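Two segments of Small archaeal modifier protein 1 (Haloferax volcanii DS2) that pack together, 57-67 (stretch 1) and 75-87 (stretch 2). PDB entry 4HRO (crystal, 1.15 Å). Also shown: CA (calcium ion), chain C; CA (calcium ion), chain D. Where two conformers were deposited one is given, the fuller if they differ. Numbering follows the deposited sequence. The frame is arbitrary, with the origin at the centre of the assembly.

Stretch 1 (57-67) YDHINVLRNGE
Stretch 2 (75-87) TAAGDELALFPPV

Two short strands, 61-64 and the one ending at F84, run antiparallel with axes 4.7 Å apart and N-to-C directions at 170°. Register pairs N61 with F84, V62 with L83, L63 with A82 and R64 with L81, CA atoms 4.6-5.2 Å apart. All eight paired residues are extended, N61 at -111/110, L63 at -117/146, A82 at -135/142 and F84 at -110/136 among them; in this register N61-F84 and L63-A82 are the hydrogen-bonded pairs, while V62-L83 and R64-L81 are the non-hydrogen-bonded ones. N61 N to F84 O is 3.0 Å, F84 N to N61 O 3.1 Å; L63 N to A82 O and A82 N to L63 O are both 2.9 Å. All four hydrogen bonds are nearly straight. A fifth, N65 N to E80 O at 2.8 Å, extends the ladder into the type I' turn R64-E67, where N65 (49/45) and G66 (84/0) take positive phi, which favours glycine at G66. At the other end, water 1 accepts from V87 N (2.9 Å) and donates to H59 O (2.8 Å).

Side chains alternate between faces. V62 (t), R64, L81 (m, t) and L83 (t, p) share one: L83 CD1 lies 3.8 Å from V62 CG2 and 3.6 Å from I60 CG2, branched aliphatics filling a buried layer. The opposite face carries N61, L63 (m, t), A82 and F84 (m, chi2 -89°). A82's lone methyl sits 4.2 Å, CB to CB, from L63, whose CD1 approaches F84 CE2 at 4.1 Å.

R64 stretches out with chi1 to chi3 all t and chi4 -143°, its aliphatic part beside L81 (CG to CD2 3.8 Å). Its NE forms a salt bridge with D79 OD2 at 2.8 Å, T75 CA covering one guanidinium face. Buried D79 (m, chi2 -7°) points toward stretch 1; its OD2 also accepts from A76 N at 2.8 Å, tying the A76-D79 type II turn to the arginine.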

# COMPACT_ATOMS: atom_id res chain seq x y z
N TYR A 57 9.19 4.75 -5.02
CA TYR A 57 9.62 6.08 -5.44
C TYR A 57 9.84 6.97 -4.23
O TYR A 57 9.13 6.86 -3.23
CB TYR A 57 8.58 6.78 -6.29
CG TYR A 57 8.37 6.25 -7.69
CD1 TYR A 57 9.39 6.23 -8.64
CD2 TYR A 57 7.11 5.79 -8.08
CE1 TYR A 57 9.16 5.74 -9.94
CE2 TYR A 57 6.88 5.32 -9.35
CZ TYR A 57 7.90 5.29 -10.27
OH TYR A 57 7.68 4.86 -11.55
N ASP A 58 10.78 7.89 -4.37
CA ASP A 58 11.03 8.90 -3.33
C ASP A 58 9.75 9.67 -3.02
O ASP A 58 8.95 9.98 -3.90
CB ASP A 58 12.10 9.91 -3.78
CG ASP A 58 13.47 9.29 -4.00
OD1 ASP A 58 13.74 8.17 -3.52
OD2 ASP A 58 14.31 9.95 -4.66
N HIS A 59 9.57 9.96 -1.74
CA HIS A 59 8.53 10.87 -1.29
C HIS A 59 7.13 10.28 -1.23
O HIS A 59 6.22 10.98 -0.79
CB HIS A 59 8.51 12.19 -2.09
CG HIS A 59 9.85 12.83 -2.24
ND1 HIS A 59 10.62 13.20 -1.16
CD2 HIS A 59 10.57 13.17 -3.35
CE1 HIS A 59 11.75 13.74 -1.59
NE2 HIS A 59 11.74 13.73 -2.91
N ILE A 60 6.93 9.03 -1.64
CA ILE A 60 5.64 8.38 -1.39
C ILE A 60 5.53 8.16 0.10
O ILE A 60 6.48 7.72 0.74
CB ILE A 60 5.53 7.05 -2.11
CG1 ILE A 60 5.36 7.32 -3.60
CG2 ILE A 60 4.34 6.20 -1.56
CD1 ILE A 60 5.29 6.08 -4.45
N ASN A 61 4.37 8.48 0.67
CA ASN A 61 4.18 8.37 2.11
C ASN A 61 3.21 7.24 2.45
O ASN A 61 2.01 7.33 2.21
CB ASN A 61 3.70 9.69 2.72
CG ASN A 61 4.76 10.79 2.64
OD1 ASN A 61 5.94 10.52 2.41
ND2 ASN A 61 4.34 12.04 2.85
N VAL A 62 3.77 6.18 3.04
CA VAL A 62 3.04 5.00 3.45
C VAL A 62 2.77 5.15 4.94
O VAL A 62 3.71 5.34 5.72
CB VAL A 62 3.88 3.74 3.21
CG1 VAL A 62 3.10 2.52 3.62
CG2 VAL A 62 4.31 3.64 1.74
N LEU A 63 1.51 5.05 5.34
CA LEU A 63 1.12 5.10 6.74
C LEU A 63 0.48 3.79 7.16
O LEU A 63 -0.24 3.15 6.38
CB LEU A 63 0.14 6.23 7.03
CG LEU A 63 0.50 7.63 6.59
CD1 LEU A 63 -0.56 8.60 7.11
CD2 LEU A 63 1.86 8.05 7.04
N ARG A 64 0.73 3.43 8.41
CA ARG A 64 0.04 2.32 9.07
C ARG A 64 -0.63 2.89 10.31
O ARG A 64 0.04 3.43 11.21
CB ARG A 64 1.03 1.23 9.48
CG ARG A 64 0.38 0.12 10.26
CD ARG A 64 1.36 -0.88 10.79
NE ARG A 64 0.63 -1.97 11.42
CZ ARG A 64 1.02 -2.61 12.52
NH1 ARG A 64 2.15 -2.32 13.15
NH2 ARG A 64 0.24 -3.58 12.99
N ASN A 65 -1.96 2.82 10.37
CA ASN A 65 -2.73 3.33 11.50
C ASN A 65 -2.32 4.76 11.84
O ASN A 65 -2.15 5.11 13.01
CB ASN A 65 -2.61 2.37 12.69
CG ASN A 65 -3.06 0.96 12.35
OD1 ASN A 65 -2.46 -0.03 12.79
ND2 ASN A 65 -4.12 0.85 11.59
N GLY A 66 -2.17 5.58 10.82
CA GLY A 66 -1.95 7.02 10.97
C GLY A 66 -0.51 7.44 11.20
O GLY A 66 -0.25 8.63 11.34
N GLU A 67 0.44 6.51 11.23
CA GLU A 67 1.85 6.84 11.45
C GLU A 67 2.69 6.37 10.27
O GLU A 67 2.43 5.29 9.72
CB GLU A 67 2.36 6.15 12.72
CG GLU A 67 1.59 6.45 14.00
CD GLU A 67 2.17 5.72 15.22
OE1 GLU A 67 1.44 4.91 15.84
OE2 GLU A 67 3.36 5.95 15.54
N THR A 75 2.33 -5.88 10.05
CA THR A 75 0.94 -5.55 9.86
C THR A 75 0.10 -6.45 10.74
O THR A 75 0.56 -7.49 11.21
CB THR A 75 0.47 -5.73 8.39
OG1 THR A 75 0.59 -7.10 7.99
CG2 THR A 75 1.23 -4.82 7.46
N ALA A 76 -1.16 -6.09 10.92
CA ALA A 76 -2.09 -6.88 11.71
C ALA A 76 -3.50 -6.74 11.17
O ALA A 76 -3.86 -5.75 10.55
CB ALA A 76 -2.03 -6.44 13.17
N ALA A 77 -4.32 -7.75 11.45
CA ALA A 77 -5.73 -7.73 11.11
C ALA A 77 -6.37 -6.44 11.59
O ALA A 77 -6.13 -5.99 12.71
CB ALA A 77 -6.42 -8.92 11.73
N GLY A 78 -7.16 -5.84 10.70
CA GLY A 78 -7.86 -4.60 11.00
C GLY A 78 -7.06 -3.34 10.71
O GLY A 78 -7.57 -2.24 10.90
N ASP A 79 -5.82 -3.46 10.24
CA ASP A 79 -5.00 -2.28 10.00
C ASP A 79 -5.64 -1.37 8.94
O ASP A 79 -6.31 -1.82 8.00
CB ASP A 79 -3.60 -2.64 9.51
CG ASP A 79 -2.62 -2.96 10.61
OD1 ASP A 79 -2.92 -2.79 11.81
OD2 ASP A 79 -1.51 -3.37 10.23
N GLU A 80 -5.40 -0.08 9.12
CA GLU A 80 -5.75 0.98 8.21
C GLU A 80 -4.46 1.49 7.60
O GLU A 80 -3.69 2.23 8.25
CB GLU A 80 -6.48 2.09 8.97
CG GLU A 80 -7.79 1.59 9.54
CD GLU A 80 -8.47 2.55 10.49
OE1 GLU A 80 -7.87 3.52 10.96
OE2 GLU A 80 -9.64 2.34 10.84
N LEU A 81 -4.19 1.09 6.36
CA LEU A 81 -2.98 1.48 5.65
C LEU A 81 -3.34 2.58 4.68
O LEU A 81 -4.43 2.59 4.12
CB LEU A 81 -2.40 0.26 4.90
CG LEU A 81 -2.17 -0.99 5.77
CD1 LEU A 81 -1.63 -2.13 4.90
CD2 LEU A 81 -1.28 -0.72 6.96
N ALA A 82 -2.43 3.52 4.47
CA ALA A 82 -2.69 4.65 3.56
C ALA A 82 -1.49 4.87 2.66
O ALA A 82 -0.33 4.77 3.10
CB ALA A 82 -3.03 5.92 4.32
N LEU A 83 -1.76 5.20 1.41
CA LEU A 83 -0.75 5.42 0.41
C LEU A 83 -0.99 6.78 -0.24
O LEU A 83 -1.99 6.96 -0.97
CB LEU A 83 -0.81 4.31 -0.64
CG LEU A 83 0.35 4.22 -1.62
CD1 LEU A 83 1.64 3.89 -0.90
CD2 LEU A 83 0.09 3.17 -2.68
N PHE A 84 -0.09 7.72 0.02
CA PHE A 84 -0.17 9.05 -0.56
C PHE A 84 0.94 9.24 -1.57
O PHE A 84 2.09 8.93 -1.29
CB PHE A 84 -0.02 10.14 0.52
CG PHE A 84 -1.17 10.25 1.47
CD1 PHE A 84 -2.23 11.07 1.18
CD2 PHE A 84 -1.16 9.58 2.68
CE1 PHE A 84 -3.29 11.20 2.06
CE2 PHE A 84 -2.21 9.71 3.56
CZ PHE A 84 -3.27 10.52 3.25
N PRO A 85 0.61 9.81 -2.73
CA PRO A 85 1.68 10.22 -3.63
C PRO A 85 2.50 11.37 -3.03
O PRO A 85 2.12 11.98 -2.03
CB PRO A 85 0.93 10.62 -4.90
CG PRO A 85 -0.40 11.09 -4.40
CD PRO A 85 -0.71 10.29 -3.16
N PRO A 86 3.65 11.69 -3.64
CA PRO A 86 4.50 12.76 -3.14
C PRO A 86 3.77 14.08 -2.97
O PRO A 86 2.93 14.43 -3.80
CB PRO A 86 5.56 12.89 -4.24
CG PRO A 86 5.66 11.53 -4.80
CD PRO A 86 4.24 10.99 -4.80
N VAL A 87 4.09 14.80 -1.90
CA VAL A 87 3.57 16.15 -1.71
C VAL A 87 4.29 17.10 -2.68
O VAL A 87 5.50 17.03 -2.85
CB VAL A 87 3.75 16.62 -0.26
CG1 VAL A 87 3.33 18.07 -0.12
CG2 VAL A 87 2.96 15.74 0.70
CA CA C . -9.91 4.22 12.27
CA CA D . 1.38 -9.67 11.48
O HOH W 1 5.79 13.54 0.13
O HOH W 2 -2.98 4.99 8.07
O HOH W 3 0.19 -9.59 9.30
O HOH W 4 3.24 -8.87 10.21
O HOH W 5 -8.23 5.40 13.51
O HOH W 6 -0.44 -10.49 12.72
O HOH W 7 3.12 -10.88 12.68